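Lipid binding hydrolase (Escherichia coli, PDB 2IF6) is of unknown function but is probably a hydrolase of the permuted papain-like type, perhaps an amidase. Local coordinates at residues 66-78 / 169-182. Sequence-based numbering, arbitrary orientation.
Sequences EKGKYVVRRVEGG and FDAPQLTTVAKEWP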
loop_
_atom_site.group_PDB
_atom_site.type_symbol
_atom_site.label_atom_id
_atom_site.label_comp_id
_atom_site.label_asym_id
_atom_site.label_seq_id
_atom_site.Cartn_x
_atom_site.Cartn_y
_atom_site.Cartn_z
ATOM N N GLU A 66 -2.183 7.495 12.004
ATOM C CA GLU A 66 -3.105 8.114 12.947
ATOM C C GLU A 66 -3.424 7.169 14.113
ATOM O O GLU A 66 -3.787 5.986 13.919
ATOM C CB GLU A 66 -4.370 8.526 12.236
ATOM C CG GLU A 66 -5.226 9.537 12.998
ATOM C CD GLU A 66 -6.521 9.810 12.242
ATOM O OE1 GLU A 66 -6.588 10.815 11.489
ATOM O OE2 GLU A 66 -7.456 8.984 12.366
ATOM N N LYS A 67 -3.245 7.689 15.325
ATOM C CA LYS A 67 -3.495 6.947 16.560
ATOM C C LYS A 67 -2.627 5.687 16.720
ATOM O O LYS A 67 -2.894 4.867 17.608
ATOM C CB LYS A 67 -4.988 6.610 16.685
ATOM C CG LYS A 67 -5.892 7.823 17.022
ATOM C CD LYS A 67 -5.938 8.062 18.524
ATOM C CE LYS A 67 -6.865 9.234 18.838
ATOM N NZ LYS A 67 -6.099 10.299 19.588
ATOM N N GLY A 68 -1.575 5.558 15.900
ATOM C CA GLY A 68 -0.687 4.392 15.950
ATOM C C GLY A 68 -1.329 3.082 15.489
ATOM O O GLY A 68 -0.768 1.997 15.741
ATOM N N LYS A 69 -2.517 3.158 14.866
ATOM C CA LYS A 69 -3.279 1.959 14.508
ATOM C C LYS A 69 -2.641 1.287 13.300
ATOM O O LYS A 69 -2.145 1.969 12.385
ATOM C CB LYS A 69 -4.715 2.281 14.153
ATOM C CG LYS A 69 -5.519 2.836 15.306
ATOM C CD LYS A 69 -6.953 3.009 14.816
ATOM C CE LYS A 69 -7.828 3.526 15.917
ATOM N NZ LYS A 69 -9.264 3.475 15.475
ATOM N N TYR A 70 -2.656 -0.045 13.294
ATOM C CA TYR A 70 -2.142 -0.785 12.146
ATOM C C TYR A 70 -2.726 -2.192 12.158
ATOM O O TYR A 70 -3.185 -2.701 13.204
ATOM C CB TYR A 70 -0.579 -0.810 12.114
ATOM C CG TYR A 70 0.063 -1.669 13.190
ATOM C CD1 TYR A 70 0.362 -3.018 12.958
ATOM C CD2 TYR A 70 0.360 -1.131 14.457
ATOM C CE1 TYR A 70 0.933 -3.806 13.954
ATOM C CE2 TYR A 70 0.947 -1.900 15.465
ATOM C CZ TYR A 70 1.222 -3.241 15.211
ATOM O OH TYR A 70 1.794 -4.002 16.210
ATOM N N VAL A 71 -2.700 -2.810 10.990
ATOM C CA VAL A 71 -3.087 -4.220 10.846
ATOM C C VAL A 71 -2.117 -4.800 9.848
ATOM O O VAL A 71 -1.646 -4.082 8.934
ATOM C CB VAL A 71 -4.546 -4.383 10.357
ATOM C CG1 VAL A 71 -4.783 -3.624 9.070
ATOM C CG2 VAL A 71 -4.907 -5.880 10.171
ATOM N N VAL A 72 -1.787 -6.080 10.027
ATOM C CA VAL A 72 -0.793 -6.737 9.191
ATOM C C VAL A 72 -1.406 -7.954 8.532
ATOM O O VAL A 72 -2.017 -8.768 9.215
ATOM C CB VAL A 72 0.427 -7.192 10.036
ATOM C CG1 VAL A 72 1.443 -7.852 9.135
ATOM C CG2 VAL A 72 1.081 -5.972 10.758
ATOM N N ARG A 73 -1.222 -8.095 7.216
ATOM C CA ARG A 73 -1.677 -9.290 6.506
ATOM C C ARG A 73 -0.468 -10.104 6.038
ATOM O O ARG A 73 0.598 -9.550 5.746
ATOM C CB ARG A 73 -2.525 -8.899 5.300
ATOM C CG ARG A 73 -3.750 -8.069 5.688
ATOM C CD ARG A 73 -4.899 -8.971 6.106
ATOM N NE ARG A 73 -5.772 -9.323 4.999
ATOM C CZ ARG A 73 -6.877 -10.047 5.146
ATOM N NH1 ARG A 73 -7.236 -10.488 6.359
ATOM N NH2 ARG A 73 -7.617 -10.344 4.082
ATOM N N ARG A 74 -0.628 -11.413 5.975
ATOM C CA ARG A 74 0.445 -12.288 5.487
ATOM C C ARG A 74 -0.124 -13.382 4.619
ATOM O O ARG A 74 -1.251 -13.838 4.845
ATOM C CB ARG A 74 1.170 -12.921 6.705
ATOM C CG ARG A 74 2.177 -14.047 6.320
ATOM C CD ARG A 74 2.866 -14.665 7.557
ATOM N NE ARG A 74 3.500 -13.629 8.382
ATOM C CZ ARG A 74 3.861 -13.792 9.650
ATOM N NH1 ARG A 74 3.682 -14.991 10.235
ATOM N NH2 ARG A 74 4.440 -12.782 10.312
ATOM N N VAL A 75 0.663 -13.881 3.657
ATOM C CA VAL A 75 0.141 -14.978 2.874
ATOM C C VAL A 75 -0.151 -16.144 3.818
ATOM O O VAL A 75 0.685 -16.490 4.642
ATOM C CB VAL A 75 1.125 -15.383 1.747
ATOM C CG1 VAL A 75 0.693 -16.722 1.131
ATOM C CG2 VAL A 75 1.206 -14.231 0.698
ATOM N N GLU A 76 -1.334 -16.738 3.685
ATOM C CA GLU A 76 -1.796 -17.747 4.624
ATOM C C GLU A 76 -0.883 -18.980 4.579
ATOM O O GLU A 76 -0.555 -19.499 3.472
ATOM C CB GLU A 76 -3.255 -18.145 4.350
ATOM C CG GLU A 76 -3.906 -18.667 5.646
ATOM C CD GLU A 76 -5.278 -19.216 5.445
ATOM O OE1 GLU A 76 -5.835 -19.037 4.343
ATOM O OE2 GLU A 76 -5.822 -19.787 6.406
ATOM N N GLY A 77 -0.470 -19.419 5.768
ATOM C CA GLY A 77 0.562 -20.488 5.898
ATOM C C GLY A 77 2.022 -20.030 5.803
ATOM O O GLY A 77 2.963 -20.826 6.014
ATOM N N GLY A 78 2.222 -18.743 5.523
ATOM C CA GLY A 78 3.557 -18.144 5.511
ATOM C C GLY A 78 4.280 -18.342 4.194
ATOM O O GLY A 78 3.918 -19.244 3.391
ATOM N N PHE A 169 -5.554 -5.470 0.710
ATOM C CA PHE A 169 -5.970 -6.097 1.951
ATOM C C PHE A 169 -6.866 -7.296 1.718
ATOM O O PHE A 169 -6.726 -8.313 2.398
ATOM C CB PHE A 169 -6.731 -5.088 2.832
ATOM C CG PHE A 169 -7.083 -5.627 4.189
ATOM C CD1 PHE A 169 -6.221 -5.404 5.277
ATOM C CD2 PHE A 169 -8.260 -6.352 4.397
ATOM C CE1 PHE A 169 -6.504 -5.903 6.520
ATOM C CE2 PHE A 169 -8.558 -6.860 5.669
ATOM C CZ PHE A 169 -7.687 -6.640 6.730
ATOM N N ASP A 170 -7.807 -7.162 0.789
ATOM C CA ASP A 170 -8.851 -8.157 0.529
ATOM C C ASP A 170 -8.402 -9.247 -0.438
ATOM O O ASP A 170 -9.229 -10.074 -0.885
ATOM C CB ASP A 170 -10.048 -7.452 -0.089
ATOM C CG ASP A 170 -10.863 -6.679 0.929
ATOM O OD1 ASP A 170 -10.821 -7.008 2.140
ATOM O OD2 ASP A 170 -11.572 -5.771 0.478
ATOM N N ALA A 171 -7.121 -9.240 -0.786
ATOM C CA ALA A 171 -6.559 -10.295 -1.627
ATOM C C ALA A 171 -6.832 -11.685 -1.000
ATOM O O ALA A 171 -6.762 -11.830 0.232
ATOM C CB ALA A 171 -5.088 -10.066 -1.826
ATOM N N PRO A 172 -7.181 -12.686 -1.831
ATOM C CA PRO A 172 -7.590 -13.992 -1.294
ATOM C C PRO A 172 -6.502 -14.776 -0.553
ATOM O O PRO A 172 -6.814 -15.567 0.347
ATOM C CB PRO A 172 -8.076 -14.769 -2.518
ATOM C CG PRO A 172 -7.483 -14.113 -3.663
ATOM C CD PRO A 172 -7.283 -12.646 -3.307
ATOM N N GLN A 173 -5.248 -14.514 -0.907
ATOM C CA GLN A 173 -4.108 -15.243 -0.314
ATOM C C GLN A 173 -3.882 -14.911 1.167
ATOM O O GLN A 173 -3.212 -15.686 1.875
ATOM C CB GLN A 173 -2.827 -15.017 -1.143
ATOM C CG GLN A 173 -2.990 -15.306 -2.630
ATOM C CD GLN A 173 -3.345 -14.062 -3.455
ATOM O OE1 GLN A 173 -4.061 -13.170 -2.983
ATOM N NE2 GLN A 173 -2.865 -14.015 -4.696
ATOM N N LEU A 174 -4.492 -13.825 1.655
ATOM C CA LEU A 174 -4.006 -13.180 2.858
ATOM C C LEU A 174 -4.776 -13.556 4.091
ATOM O O LEU A 174 -5.962 -13.827 4.006
ATOM C CB LEU A 174 -3.968 -11.651 2.670
ATOM C CG LEU A 174 -3.104 -11.036 1.586
ATOM C CD1 LEU A 174 -3.170 -9.516 1.696
ATOM C CD2 LEU A 174 -1.694 -11.547 1.682
ATOM N N THR A 175 -4.094 -13.607 5.219
ATOM C CA THR A 175 -4.760 -13.742 6.489
ATOM C C THR A 175 -4.205 -12.659 7.414
ATOM O O THR A 175 -3.077 -12.209 7.204
ATOM C CB THR A 175 -4.473 -15.176 7.100
ATOM O OG1 THR A 175 -5.284 -15.361 8.245
ATOM C CG2 THR A 175 -3.011 -15.340 7.526
ATOM N N THR A 176 -4.928 -12.290 8.461
ATOM C CA THR A 176 -4.412 -11.281 9.376
ATOM C C THR A 176 -3.511 -11.886 10.463
ATOM O O THR A 176 -3.928 -12.811 11.165
ATOM C CB THR A 176 -5.550 -10.553 10.077
ATOM O OG1 THR A 176 -6.417 -9.949 9.120
ATOM C CG2 THR A 176 -5.006 -9.530 11.048
ATOM N N VAL A 177 -2.321 -11.326 10.647
ATOM C CA VAL A 177 -1.333 -11.863 11.610
ATOM C C VAL A 177 -1.006 -10.852 12.735
ATOM O O VAL A 177 -0.330 -11.192 13.707
ATOM C CB VAL A 177 -0.034 -12.322 10.907
ATOM C CG1 VAL A 177 -0.318 -13.487 9.933
ATOM C CG2 VAL A 177 0.661 -11.143 10.203
ATOM N N ALA A 178 -1.490 -9.609 12.607
ATOM C CA ALA A 178 -1.304 -8.623 13.685
ATOM C C ALA A 178 -2.335 -7.546 13.552
ATOM O O ALA A 178 -2.699 -7.172 12.429
ATOM C CB ALA A 178 0.059 -8.013 13.641
ATOM N N LYS A 179 -2.825 -7.050 14.687
ATOM C CA LYS A 179 -3.833 -6.015 14.638
ATOM C C LYS A 179 -3.776 -5.214 15.876
ATOM O O LYS A 179 -3.997 -5.750 16.976
ATOM C CB LYS A 179 -5.229 -6.597 14.503
ATOM C CG LYS A 179 -6.087 -5.735 13.644
ATOM C CD LYS A 179 -7.510 -5.758 14.059
ATOM C CE LYS A 179 -8.079 -7.135 14.019
ATOM N NZ LYS A 179 -9.361 -7.002 14.725
ATOM N N GLU A 180 -3.483 -3.930 15.725
ATOM C CA GLU A 180 -3.691 -2.982 16.834
ATOM C C GLU A 180 -4.607 -1.922 16.278
ATOM O O GLU A 180 -4.150 -0.896 15.798
ATOM C CB GLU A 180 -2.387 -2.342 17.289
ATOM C CG GLU A 180 -1.374 -3.341 17.860
ATOM C CD GLU A 180 -1.665 -3.679 19.301
ATOM O OE1 GLU A 180 -2.313 -2.848 19.984
ATOM O OE2 GLU A 180 -1.235 -4.770 19.748
ATOM N N TRP A 181 -5.904 -2.192 16.308
ATOM C CA TRP A 181 -6.845 -1.322 15.665
ATOM C C TRP A 181 -8.204 -1.323 16.379
ATOM O O TRP A 181 -9.137 -1.916 15.871
ATOM C CB TRP A 181 -7.049 -1.808 14.246
ATOM C CG TRP A 181 -7.601 -0.744 13.360
ATOM C CD1 TRP A 181 -8.812 -0.099 13.485
ATOM C CD2 TRP A 181 -6.957 -0.176 12.218
ATOM N NE1 TRP A 181 -8.944 0.834 12.482
ATOM C CE2 TRP A 181 -7.817 0.814 11.699
ATOM C CE3 TRP A 181 -5.726 -0.397 11.590
ATOM C CZ2 TRP A 181 -7.486 1.575 10.563
ATOM C CZ3 TRP A 181 -5.400 0.367 10.479
ATOM C CH2 TRP A 181 -6.285 1.338 9.971
ATOM N N PRO A 182 -8.321 -0.658 17.542
ATOM C CA PRO A 182 -9.620 -0.715 18.209
ATOM C C PRO A 182 -10.687 -0.017 17.387
ATOM O O PRO A 182 -10.442 1.066 16.879
ATOM C CB PRO A 182 -9.386 0.022 19.525
ATOM C CG PRO A 182 -8.190 0.826 19.314
ATOM C CD PRO A 182 -7.338 0.122 18.305
HETATM O O HOH W 1 -9.004 -13.143 5.314
HETATM O O HOH W 2 -2.467 -18.730 0.927
#
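Arg73 and Phe169 stack where edge strand 174-180 pairs antiparallel with strand 70-75 of the six-stranded sheet, in a family of permuted papain-like amidases. The guanidinium lies flat on the ring, planes 5° apart, with CZ 4.0 Å from the ring centroid in a cation-pi contact. Bends at chi2 (-84°) and chi3 (-91°) turn the Arg73 chain so that it runs across the ring, and CD also rests on its face. From there NE and NH2 grip one atom side-on: Phe169 O accepts from NE on a lone pair, 2.9 Å away, whereas NH2 comes in tilted from the carbonyl plane. On the guanidinium's other edge, NH1 reaches Thr176 OG1 (2.9 Å), which lies in the group's plane. Three bonds and a stack thus fix its rotation and tie the end of helix 165-169 to the sheet. Phe12 and Tyr31 also meet the Phe169 ring.

Between Val72 and Arg73 the register slips by one residue: Val177 and Ala178 both face Val72, a classic beta bulge. Val72 N donates to Ala178 O and Val72 O accepts from Val177 N; Val72 CG1 meets Val177 CG2 at 3.5 Å, while its CG2 packs on Ala178 CB. The two Val177 methyls also lie along Arg74, whose guanidinium is salt-bridged to Asp9.

Just before strand 70-75 and just after strand 174-180, Lys69 crosses Trp181 at about a right angle, CD over the five-membered ring (3.8 Å from its centroid). Its extended chain carries NZ past the indole to Pro182 O, 3.0 Å away and nearly along the C=O axis.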